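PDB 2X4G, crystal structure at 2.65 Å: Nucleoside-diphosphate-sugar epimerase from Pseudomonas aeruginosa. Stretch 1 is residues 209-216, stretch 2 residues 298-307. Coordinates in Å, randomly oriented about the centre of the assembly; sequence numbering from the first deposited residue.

Stretch 1 209-216: YVAGQRNV
Stretch 2, residues 298-307: EVMAGGQFLD

Stretch 1 is mostly extended. Its strand conformation at Y209 comes in from earlier in the chain, A211 and G212 form a loop, and a second strand runs from Q213 to V216 and onward. Stretch 2 has no regular helix or strand. The two segments bury 547 Å² between them, both sides summed, and no hydrogen bond crosses the contact. In register, G212 CA lies 4.8 Å from A301 CA, and Q213 CA lies 5.0 Å from Q304 CA. Both segments advance in the same sense, so later residues of stretch 2 meet later residues of stretch 1.

E298 makes no contact; its CA-to-CB bond points away. V299 (phi/psi -85/4, chi1 m) also points away, and its side chain stays clear of stretch 1. Its carbonyl matters more. It accepts a weak backbone hydrogen bond from G302 N, with V299 O to G302 N at 3.4 Å, closing a turn. M300 (-66/-16, chi1 m, chi2 p) points sideways and the end of its side chain leads away. The carbonyls of V299 and M300 both lie at the edge of the R214 guanidinium, near its plane. R214 NH2 is 4.4 Å from V299 O and 4.1 Å from M300 O, too far for hydrogen bonds. R214 points away at CB, but the end of its t, t, m side chain comes nearer, at the V299 and M300 carbonyls.

A301 (-153/54) points toward stretch 1 and fits closely against the loop. A301 CB is 3.4 Å from V210 CG1, an apolar contact made with V210 in rotamer t, and 3.0 Å from A211 O. A301 CB also lies 4.1 Å from G212 CA. G212 (175/156) leaves room here: an ideal CB on it would be 2.9 Å from A301 CB, a clash.

G302 (-114/24) makes no contact. G303 (-89/170) begins the extended part of stretch 2. An ideal CB on G303 would be tight, 3.1 Å from Q213 O. G303 O is 3.0 Å from Q213 O; both are acceptors, so this close approach is not a hydrogen bond.

Q304 (-133/170, chi1 p, chi2 t) points away, and its side-chain amide is hydrogen-bonded elsewhere in the structure. Its backbone faces stretch 1. Q304 N is 3.5 Å from Q213 O, while Q304 O is 3.9 Å from R214 CA and 3.7 Å from N215 N. These backbones pack without pairing as strands.

F305 (-72/151, chi1 m, chi2 -15°) points sideways, but its ring comes nearer. F305 CE1 is 3.6 Å from Q213 CB and 3.7 Å from R214 N. R214 N lies at the ring edge, near its plane, and Q213 OE1 over one face. Q213 (chi1 m, chi2 t) points toward stretch 2.

L306 (-121/144, chi1 m, chi2 t) points toward stretch 1, with L306 CG 3.7 Å from N215 CB. Both residues are buried. D307 points away and ends the segment without contact.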

# COMPACT_ATOMS: atom_id res chain seq x y z
N TYR A 209 9.09 -15.62 6.06
CA TYR A 209 9.01 -15.73 4.59
C TYR A 209 7.71 -16.44 4.22
O TYR A 209 7.11 -17.10 5.06
CB TYR A 209 10.18 -16.56 4.04
CG TYR A 209 10.06 -18.03 4.39
CD1 TYR A 209 10.51 -18.52 5.61
CD2 TYR A 209 9.47 -18.93 3.51
CE1 TYR A 209 10.40 -19.87 5.94
CE2 TYR A 209 9.34 -20.29 3.84
CZ TYR A 209 9.81 -20.75 5.06
OH TYR A 209 9.69 -22.09 5.42
N VAL A 210 7.32 -16.33 2.95
CA VAL A 210 6.16 -17.04 2.42
C VAL A 210 6.58 -18.11 1.42
O VAL A 210 7.38 -17.85 0.52
CB VAL A 210 5.18 -16.06 1.74
CG1 VAL A 210 4.22 -16.79 0.80
CG2 VAL A 210 4.39 -15.29 2.79
N ALA A 211 6.01 -19.31 1.55
CA ALA A 211 6.37 -20.45 0.69
C ALA A 211 6.31 -20.07 -0.78
O ALA A 211 5.43 -19.32 -1.22
CB ALA A 211 5.44 -21.66 0.97
N GLY A 212 7.26 -20.59 -1.56
CA GLY A 212 7.33 -20.25 -2.98
C GLY A 212 8.54 -20.82 -3.70
O GLY A 212 9.58 -21.11 -3.09
N GLN A 213 8.40 -20.98 -5.00
CA GLN A 213 9.45 -21.54 -5.82
C GLN A 213 10.10 -20.39 -6.54
O GLN A 213 9.42 -19.47 -6.97
CB GLN A 213 8.86 -22.52 -6.84
CG GLN A 213 7.89 -23.53 -6.25
CD GLN A 213 7.61 -24.65 -7.22
OE1 GLN A 213 7.87 -25.83 -6.91
NE2 GLN A 213 7.13 -24.30 -8.41
N ARG A 214 11.42 -20.44 -6.71
CA ARG A 214 12.15 -19.35 -7.34
C ARG A 214 13.44 -19.82 -7.97
O ARG A 214 14.06 -20.74 -7.47
CB ARG A 214 12.48 -18.31 -6.28
CG ARG A 214 12.93 -16.99 -6.86
CD ARG A 214 13.02 -15.91 -5.80
NE ARG A 214 11.69 -15.51 -5.33
CZ ARG A 214 10.86 -14.72 -6.00
NH1 ARG A 214 11.19 -14.22 -7.19
NH2 ARG A 214 9.67 -14.43 -5.47
N ASN A 215 13.83 -19.20 -9.08
CA ASN A 215 15.15 -19.40 -9.66
C ASN A 215 16.04 -18.20 -9.40
O ASN A 215 15.70 -17.06 -9.74
CB ASN A 215 15.10 -19.64 -11.16
CG ASN A 215 16.46 -20.09 -11.73
OD1 ASN A 215 17.22 -19.27 -12.23
ND2 ASN A 215 16.75 -21.39 -11.65
N VAL A 216 17.19 -18.50 -8.79
CA VAL A 216 18.19 -17.51 -8.42
C VAL A 216 19.41 -17.68 -9.32
O VAL A 216 19.77 -18.81 -9.65
CB VAL A 216 18.58 -17.71 -6.95
CG1 VAL A 216 19.89 -17.01 -6.61
CG2 VAL A 216 17.48 -17.21 -6.08
N GLU A 298 1.81 -12.33 -2.31
CA GLU A 298 0.93 -12.23 -3.46
C GLU A 298 1.69 -12.78 -4.68
O GLU A 298 1.72 -13.99 -4.91
CB GLU A 298 0.50 -10.77 -3.66
CG GLU A 298 -0.32 -10.18 -2.52
CD GLU A 298 -1.81 -10.22 -2.78
OE1 GLU A 298 -2.57 -10.48 -1.82
OE2 GLU A 298 -2.22 -9.98 -3.94
N VAL A 299 2.30 -11.87 -5.45
CA VAL A 299 3.45 -12.21 -6.32
C VAL A 299 4.77 -12.13 -5.48
O VAL A 299 5.88 -12.32 -6.02
CB VAL A 299 3.51 -11.30 -7.58
CG1 VAL A 299 2.16 -11.32 -8.33
CG2 VAL A 299 3.90 -9.87 -7.20
N MET A 300 4.61 -11.87 -4.18
CA MET A 300 5.68 -11.96 -3.15
C MET A 300 6.18 -13.42 -2.93
O MET A 300 7.24 -13.67 -2.32
CB MET A 300 5.16 -11.36 -1.82
CG MET A 300 4.95 -9.83 -1.82
SD MET A 300 3.73 -9.14 -2.99
CE MET A 300 4.79 -8.73 -4.39
N ALA A 301 5.38 -14.37 -3.41
CA ALA A 301 5.79 -15.76 -3.59
C ALA A 301 4.94 -16.34 -4.73
O ALA A 301 4.25 -17.36 -4.58
CB ALA A 301 5.60 -16.56 -2.30
N GLY A 302 4.97 -15.64 -5.87
CA GLY A 302 4.30 -16.09 -7.08
C GLY A 302 5.28 -16.42 -8.19
O GLY A 302 4.91 -16.39 -9.36
N GLY A 303 6.52 -16.76 -7.85
CA GLY A 303 7.53 -17.09 -8.85
C GLY A 303 7.48 -18.56 -9.17
O GLY A 303 6.79 -19.31 -8.47
N GLN A 304 8.20 -18.99 -10.22
CA GLN A 304 8.36 -20.43 -10.52
C GLN A 304 9.80 -20.83 -10.81
O GLN A 304 10.67 -19.98 -10.94
CB GLN A 304 7.47 -20.84 -11.69
CG GLN A 304 7.76 -20.13 -13.00
CD GLN A 304 6.80 -20.55 -14.10
OE1 GLN A 304 6.31 -21.68 -14.11
NE2 GLN A 304 6.52 -19.65 -15.03
N PHE A 305 10.03 -22.15 -10.88
CA PHE A 305 11.30 -22.70 -11.32
C PHE A 305 11.41 -22.47 -12.81
O PHE A 305 10.39 -22.43 -13.50
CB PHE A 305 11.42 -24.21 -11.04
CG PHE A 305 11.58 -24.58 -9.57
CD1 PHE A 305 11.92 -23.66 -8.60
CD2 PHE A 305 11.42 -25.90 -9.19
CE1 PHE A 305 12.07 -24.05 -7.26
CE2 PHE A 305 11.58 -26.28 -7.87
CZ PHE A 305 11.91 -25.35 -6.91
N LEU A 306 12.64 -22.33 -13.29
CA LEU A 306 12.92 -22.04 -14.68
C LEU A 306 13.80 -23.15 -15.29
O LEU A 306 14.65 -23.70 -14.61
CB LEU A 306 13.59 -20.67 -14.81
CG LEU A 306 12.85 -19.49 -14.15
CD1 LEU A 306 13.42 -18.13 -14.59
CD2 LEU A 306 11.34 -19.52 -14.40
N ASP A 307 13.56 -23.46 -16.57
CA ASP A 307 14.29 -24.47 -17.33
C ASP A 307 15.33 -23.74 -18.14
O ASP A 307 14.98 -22.89 -18.95
CB ASP A 307 13.31 -25.21 -18.28
CG ASP A 307 13.94 -26.44 -19.00
OD1 ASP A 307 13.19 -27.19 -19.67
OD2 ASP A 307 15.17 -26.66 -18.88